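Long-range contacts in orotidine-5-phosphate decarboxylase/orotate phosphoribosyltransferase, putative (Ompdcase-oprtase, putative) (PDB 3QW3), which probably catalyses decarboxylation of orotidine 5'-phosphate to UMP, the last step of de novo UMP synthesis, as the decarboxylase domain of a bifunctional enzyme: residues L20-K25 with A53-F58; A46-N51 with A75-V80. All coordinates share one frame; numbering follows the deposited sequence.

Interaction 1: L20-K25 with A53-F58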
loop_
_atom_site.group_PDB
_atom_site.type_symbol
_atom_site.label_atom_id
_atom_site.label_comp_id
_atom_site.label_asym_id
_atom_site.label_seq_id
_atom_site.Cartn_x
_atom_site.Cartn_y
_atom_site.Cartn_z
ATOM N N LEU A 20 2.892 -14.617 -10.317
ATOM C CA LEU A 20 2.250 -14.365 -11.595
ATOM C C LEU A 20 2.436 -12.893 -11.916
ATOM O O LEU A 20 1.678 -12.036 -11.451
ATOM C CB LEU A 20 0.779 -14.786 -11.584
ATOM C CG LEU A 20 0.565 -16.287 -11.329
ATOM C CD1 LEU A 20 -0.912 -16.593 -11.159
ATOM C CD2 LEU A 20 1.183 -17.141 -12.437
ATOM N N ASP A 21 3.490 -12.630 -12.684
ATOM C CA ASP A 21 3.968 -11.286 -12.981
ATOM C C ASP A 21 4.081 -11.144 -14.501
ATOM O O ASP A 21 5.186 -11.136 -15.046
ATOM C CB ASP A 21 5.339 -11.073 -12.323
ATOM C CG ASP A 21 5.328 -11.371 -10.836
ATOM O OD1 ASP A 21 4.932 -10.489 -10.055
ATOM O OD2 ASP A 21 5.727 -12.491 -10.439
ATOM N N PRO A 22 2.932 -11.035 -15.192
ATOM C CA PRO A 22 2.926 -11.122 -16.656
ATOM C C PRO A 22 3.744 -10.017 -17.331
ATOM O O PRO A 22 3.674 -8.858 -16.916
ATOM C CB PRO A 22 1.442 -10.996 -17.013
ATOM C CG PRO A 22 0.810 -10.328 -15.837
ATOM C CD PRO A 22 1.581 -10.806 -14.647
ATOM N N ARG A 23 4.517 -10.393 -18.349
ATOM C CA ARG A 23 5.296 -9.441 -19.149
ATOM C C ARG A 23 4.538 -8.996 -20.402
ATOM O O ARG A 23 4.969 -8.073 -21.103
ATOM C CB ARG A 23 6.645 -10.049 -19.544
ATOM N N ALA A 24 3.410 -9.653 -20.667
ATOM C CA ALA A 24 2.587 -9.390 -21.855
ATOM C C ALA A 24 2.123 -7.940 -21.952
ATOM O O ALA A 24 1.965 -7.263 -20.934
ATOM C CB ALA A 24 1.399 -10.319 -21.881
ATOM N N LYS A 25 1.896 -7.480 -23.181
ATOM C CA LYS A 25 1.600 -6.068 -23.450
ATOM C C LYS A 25 0.110 -5.711 -23.511
ATOM O O LYS A 25 -0.245 -4.532 -23.571
ATOM C CB LYS A 25 2.345 -5.597 -24.709
ATOM C CG LYS A 25 3.634 -4.805 -24.418
ATOM C CD LYS A 25 4.452 -5.399 -23.261
ATOM C CE LYS A 25 5.286 -4.338 -22.540
ATOM N NZ LYS A 25 4.462 -3.232 -21.968
ATOM N N ALA A 53 -0.134 -4.821 -9.174
ATOM C CA ALA A 53 0.261 -3.648 -9.977
ATOM C C ALA A 53 0.250 -3.943 -11.475
ATOM O O ALA A 53 -0.185 -3.116 -12.287
ATOM C CB ALA A 53 1.642 -3.148 -9.551
ATOM N N PHE A 54 0.732 -5.125 -11.842
ATOM C CA PHE A 54 0.819 -5.506 -13.247
ATOM C C PHE A 54 -0.571 -5.604 -13.869
ATOM O O PHE A 54 -0.761 -5.262 -15.036
ATOM C CB PHE A 54 1.585 -6.824 -13.397
ATOM C CG PHE A 54 3.092 -6.678 -13.353
ATOM C CD1 PHE A 54 3.701 -5.564 -12.779
ATOM C CD2 PHE A 54 3.903 -7.676 -13.882
ATOM C CE1 PHE A 54 5.097 -5.447 -12.739
ATOM C CE2 PHE A 54 5.295 -7.574 -13.843
ATOM C CZ PHE A 54 5.895 -6.461 -13.271
ATOM N N PHE A 55 -1.550 -6.049 -13.084
ATOM C CA PHE A 55 -2.917 -6.126 -13.586
ATOM C C PHE A 55 -3.605 -4.762 -13.601
ATOM O O PHE A 55 -4.331 -4.445 -14.541
ATOM C CB PHE A 55 -3.724 -7.175 -12.825
ATOM C CG PHE A 55 -3.342 -8.582 -13.176
ATOM C CD1 PHE A 55 -3.927 -9.218 -14.271
ATOM C CD2 PHE A 55 -2.385 -9.264 -12.434
ATOM C CE1 PHE A 55 -3.569 -10.531 -14.610
ATOM C CE2 PHE A 55 -2.016 -10.574 -12.768
ATOM C CZ PHE A 55 -2.611 -11.203 -13.859
ATOM N N GLU A 56 -3.349 -3.950 -12.574
ATOM C CA GLU A 56 -3.855 -2.576 -12.535
ATOM C C GLU A 56 -3.378 -1.779 -13.755
ATOM O O GLU A 56 -4.107 -0.926 -14.268
ATOM C CB GLU A 56 -3.427 -1.869 -11.240
ATOM C CG GLU A 56 -3.958 -0.435 -11.142
ATOM C CD GLU A 56 -3.437 0.327 -9.939
ATOM O OE1 GLU A 56 -3.165 1.540 -10.085
ATOM O OE2 GLU A 56 -3.309 -0.272 -8.848
ATOM N N PHE A 57 -2.162 -2.080 -14.213
ATOM C CA PHE A 57 -1.536 -1.424 -15.372
ATOM C C PHE A 57 -2.432 -1.441 -16.614
ATOM O O PHE A 57 -2.468 -0.469 -17.372
ATOM C CB PHE A 57 -0.180 -2.089 -15.675
ATOM C CG PHE A 57 0.576 -1.475 -16.832
ATOM C CD1 PHE A 57 0.326 -1.880 -18.142
ATOM C CD2 PHE A 57 1.567 -0.527 -16.603
ATOM C CE1 PHE A 57 1.031 -1.322 -19.215
ATOM C CE2 PHE A 57 2.285 0.031 -17.667
ATOM C CZ PHE A 57 2.012 -0.368 -18.974
ATOM N N PHE A 58 -3.160 -2.536 -16.814
ATOM C CA PHE A 58 -4.022 -2.675 -17.990
ATOM C C PHE A 58 -5.369 -1.962 -17.880
ATOM O O PHE A 58 -6.205 -2.061 -18.781
ATOM C CB PHE A 58 -4.204 -4.150 -18.353
ATOM C CG PHE A 58 -2.927 -4.819 -18.757
ATOM C CD1 PHE A 58 -2.271 -4.436 -19.926
ATOM C CD2 PHE A 58 -2.371 -5.816 -17.970
ATOM C CE1 PHE A 58 -1.078 -5.038 -20.300
ATOM C CE2 PHE A 58 -1.179 -6.430 -18.343
ATOM C CZ PHE A 58 -0.534 -6.036 -19.511
#

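Interaction 2: A46-N51 with A75-V80. With SO4 (sulfate ion), chain D.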
loop_
_atom_site.group_PDB
_atom_site.type_symbol
_atom_site.label_atom_id
_atom_site.label_comp_id
_atom_site.label_asym_id
_atom_site.label_seq_id
_atom_site.Cartn_x
_atom_site.Cartn_y
_atom_site.Cartn_z
ATOM N N ALA A 46 2.578 -24.598 -4.146
ATOM C CA ALA A 46 1.856 -24.468 -2.879
ATOM C C ALA A 46 0.913 -23.269 -2.910
ATOM O O ALA A 46 -0.088 -23.246 -2.208
ATOM C CB ALA A 46 2.824 -24.331 -1.725
ATOM N N ALA A 47 1.260 -22.270 -3.718
ATOM C CA ALA A 47 0.457 -21.051 -3.846
ATOM C C ALA A 47 0.795 -20.345 -5.145
ATOM O O ALA A 47 1.846 -20.608 -5.743
ATOM C CB ALA A 47 0.711 -20.111 -2.660
ATOM N N TYR A 48 -0.111 -19.471 -5.584
ATOM C CA TYR A 48 0.187 -18.499 -6.639
ATOM C C TYR A 48 0.102 -17.086 -6.083
ATOM O O TYR A 48 -0.709 -16.810 -5.192
ATOM C CB TYR A 48 -0.742 -18.669 -7.844
ATOM C CG TYR A 48 -0.395 -19.904 -8.640
ATOM C CD1 TYR A 48 0.565 -19.857 -9.646
ATOM C CD2 TYR A 48 -0.994 -21.131 -8.351
ATOM C CE1 TYR A 48 0.911 -20.997 -10.364
ATOM C CE2 TYR A 48 -0.657 -22.273 -9.064
ATOM C CZ TYR A 48 0.295 -22.199 -10.065
ATOM O OH TYR A 48 0.636 -23.335 -10.770
ATOM N N LYS A 49 0.962 -16.211 -6.602
ATOM C CA LYS A 49 1.021 -14.818 -6.154
ATOM C C LYS A 49 0.898 -13.836 -7.335
ATOM O O LYS A 49 1.904 -13.408 -7.915
ATOM C CB LYS A 49 2.303 -14.559 -5.346
ATOM C CG LYS A 49 2.341 -13.172 -4.681
ATOM C CD LYS A 49 3.559 -12.977 -3.778
ATOM C CE LYS A 49 4.871 -12.777 -4.555
ATOM N NZ LYS A 49 4.957 -11.540 -5.365
ATOM N N PRO A 50 -0.340 -13.476 -7.699
ATOM C CA PRO A 50 -0.505 -12.488 -8.762
ATOM C C PRO A 50 -0.073 -11.088 -8.328
ATOM O O PRO A 50 -0.285 -10.687 -7.183
ATOM C CB PRO A 50 -2.005 -12.520 -9.057
ATOM C CG PRO A 50 -2.625 -13.110 -7.861
ATOM C CD PRO A 50 -1.629 -14.064 -7.294
ATOM N N ASN A 51 0.542 -10.387 -9.272
ATOM C CA ASN A 51 1.061 -9.038 -9.096
ATOM C C ASN A 51 -0.044 -8.005 -9.312
ATOM O O ASN A 51 -0.433 -7.738 -10.452
ATOM C CB ASN A 51 2.198 -8.834 -10.111
ATOM C CG ASN A 51 3.029 -7.590 -9.835
ATOM O OD1 ASN A 51 4.264 -7.635 -9.865
ATOM N ND2 ASN A 51 2.364 -6.479 -9.580
ATOM N N ALA A 75 -8.565 -25.560 -8.094
ATOM C CA ALA A 75 -9.144 -25.671 -6.765
ATOM C C ALA A 75 -8.135 -26.366 -5.851
ATOM O O ALA A 75 -7.461 -27.322 -6.261
ATOM C CB ALA A 75 -10.463 -26.446 -6.815
ATOM N N GLY A 76 -8.007 -25.852 -4.635
ATOM C CA GLY A 76 -7.092 -26.414 -3.650
ATOM C C GLY A 76 -5.769 -25.675 -3.511
ATOM O O GLY A 76 -5.043 -25.891 -2.547
ATOM N N ILE A 77 -5.448 -24.811 -4.473
ATOM C CA ILE A 77 -4.211 -24.027 -4.404
ATOM C C ILE A 77 -4.541 -22.575 -4.057
ATOM O O ILE A 77 -5.220 -21.895 -4.826
ATOM C CB ILE A 77 -3.379 -24.103 -5.703
ATOM C CG1 ILE A 77 -3.174 -25.567 -6.133
ATOM C CG2 ILE A 77 -2.021 -23.402 -5.500
ATOM C CD1 ILE A 77 -2.510 -25.742 -7.521
ATOM N N PRO A 78 -4.056 -22.102 -2.896
ATOM C CA PRO A 78 -4.409 -20.751 -2.453
ATOM C C PRO A 78 -3.711 -19.668 -3.262
ATOM O O PRO A 78 -2.627 -19.890 -3.801
ATOM C CB PRO A 78 -3.948 -20.728 -1.000
ATOM C CG PRO A 78 -2.828 -21.717 -0.940
ATOM C CD PRO A 78 -3.172 -22.789 -1.936
ATOM N N VAL A 79 -4.360 -18.510 -3.346
ATOM C CA VAL A 79 -3.860 -17.365 -4.094
ATOM C C VAL A 79 -3.563 -16.238 -3.113
ATOM O O VAL A 79 -4.420 -15.852 -2.309
ATOM C CB VAL A 79 -4.896 -16.898 -5.143
ATOM C CG1 VAL A 79 -4.450 -15.612 -5.831
ATOM C CG2 VAL A 79 -5.136 -17.995 -6.188
ATOM N N VAL A 80 -2.342 -15.721 -3.190
ATOM C CA VAL A 80 -1.938 -14.560 -2.414
ATOM C C VAL A 80 -1.923 -13.348 -3.346
ATOM O O VAL A 80 -1.114 -13.281 -4.264
ATOM C CB VAL A 80 -0.527 -14.752 -1.807
ATOM C CG1 VAL A 80 -0.123 -13.513 -0.993
ATOM C CG2 VAL A 80 -0.475 -16.021 -0.946
HETATM S S SO4 D . 8.498 -10.202 -5.504
HETATM O O1 SO4 D . 8.583 -8.830 -5.012
HETATM O O2 SO4 D . 7.639 -10.980 -4.616
HETATM O O3 SO4 D . 7.941 -10.205 -6.855
HETATM O O4 SO4 D . 9.837 -10.786 -5.535
#

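Interaction 1: L20-K25 with A53-F58
Phe54 leads the approach from the short helix, its CB aimed at the loop. With chi1 at -81°, CG lies beside the backbone N, and the ring slips edge-on against the backbone joining Asp21 to Pro22: Phe54 CD2 sits 3.5 Å from Asp21 C. Phe54 CD2 also comes 3.3 Å from Pro22 O, while Phe54 CE2 meets Asp21 CB at 3.8 Å. One step on, Phe55 CZ lies 4.0 Å from Pro22 CG, the two rings crossing at about a right angle; Pro22 CD touches Phe54 CD2 at 4.0 Å, so the proline ring meets both phenylalanines. The Phe55 ring rests on Ala65, Leu66 and Val69 of helix 60-72. Phe57 CD1 stands over one face of the Phe58 ring, which offers its rim to two carbonyls in a row: Phe58 CZ is 3.1 Å from Ala24 O, which lies in the ring plane, and CE1 is 3.4 Å from Lys25 O. Asp21, hydrogen-bonded through OD2 to Ser228 OG, has its side chain near a sulfate, probably from the crystallisation liquor. The loop after strand 16-20 thus packs on the short helix after strand 47-50, at the C-terminal strand ends that carry the active site in TIM barrels.

Interaction 2: A46-N51 with A75-V80
Two prolines and an isoleucine shape the seam between strand 47-50 and the run leading into strand 80-85. The backbones grip each other first: Tyr48 N donates to Pro78 O at 3.1 Å, and Val80 N returns a nearly straight bond (168° at the hydrogen) to Tyr48 O at 2.8 Å. That parallel pairing bridges Tyr48 with Val79. On the outer side, the CG2 methyl of Ile77 fills the hollow beside the Tyr48 ring, 3.8 Å from CD2, while Tyr48 OH is held by Thr41 OG1. Further along, Val79 CG1, anti to its own backbone N, presses against the CD–CG edge of Pro50, 3.5 Å from CD, crossing at about a right angle. The two strands are joined through helix 60-72 as a beta-alpha-beta crossover of the TIM barrel, and the pairing sets strand 47-50 beside the run into strand 80-85, closing the barrel wall. At the Ala46 end, Pro78 CD presses on Ala46 O at 3.1 Å, a buried carbonyl with no hydrogen-bond partner, and Pro78 CG nears Ala47 CB, with Phe3 and Leu6 of helix 3-11 packed behind it. Lys49 lays its CG along Val80 O at 3.5 Å, then bends at chi3 and chi4 so that Lys49 NZ, salt-bridged to Asp82, donates to O2 of a sulfate, probably from the crystallisation liquor, at 2.8 Å.

In the fold
From the N terminus, strand 16-20 runs into loop 20-25, helix 27-41 and then strand 47-50, whose neighbour along the barrel is strand 16-20. Helix 52-56 follows directly, and its return to loop 20-25 closes the first loop, interaction 1. The chain goes on through helix 60-72 to 75-80, where pairing with 46-51 closes the second, interaction 2. The segments alternate, so the two closures cross. They also touch: Leu20 N lies 2.9 Å from Lys49 O and Leu20 O 3.0 Å from Asn51 N, both probable hydrogen bonds. Interaction 2 thus fastens strand 47-50 to the run that enters strand 80-85, while interaction 1 ties the loop after strand 16-20 to the short helix after strand 47-50.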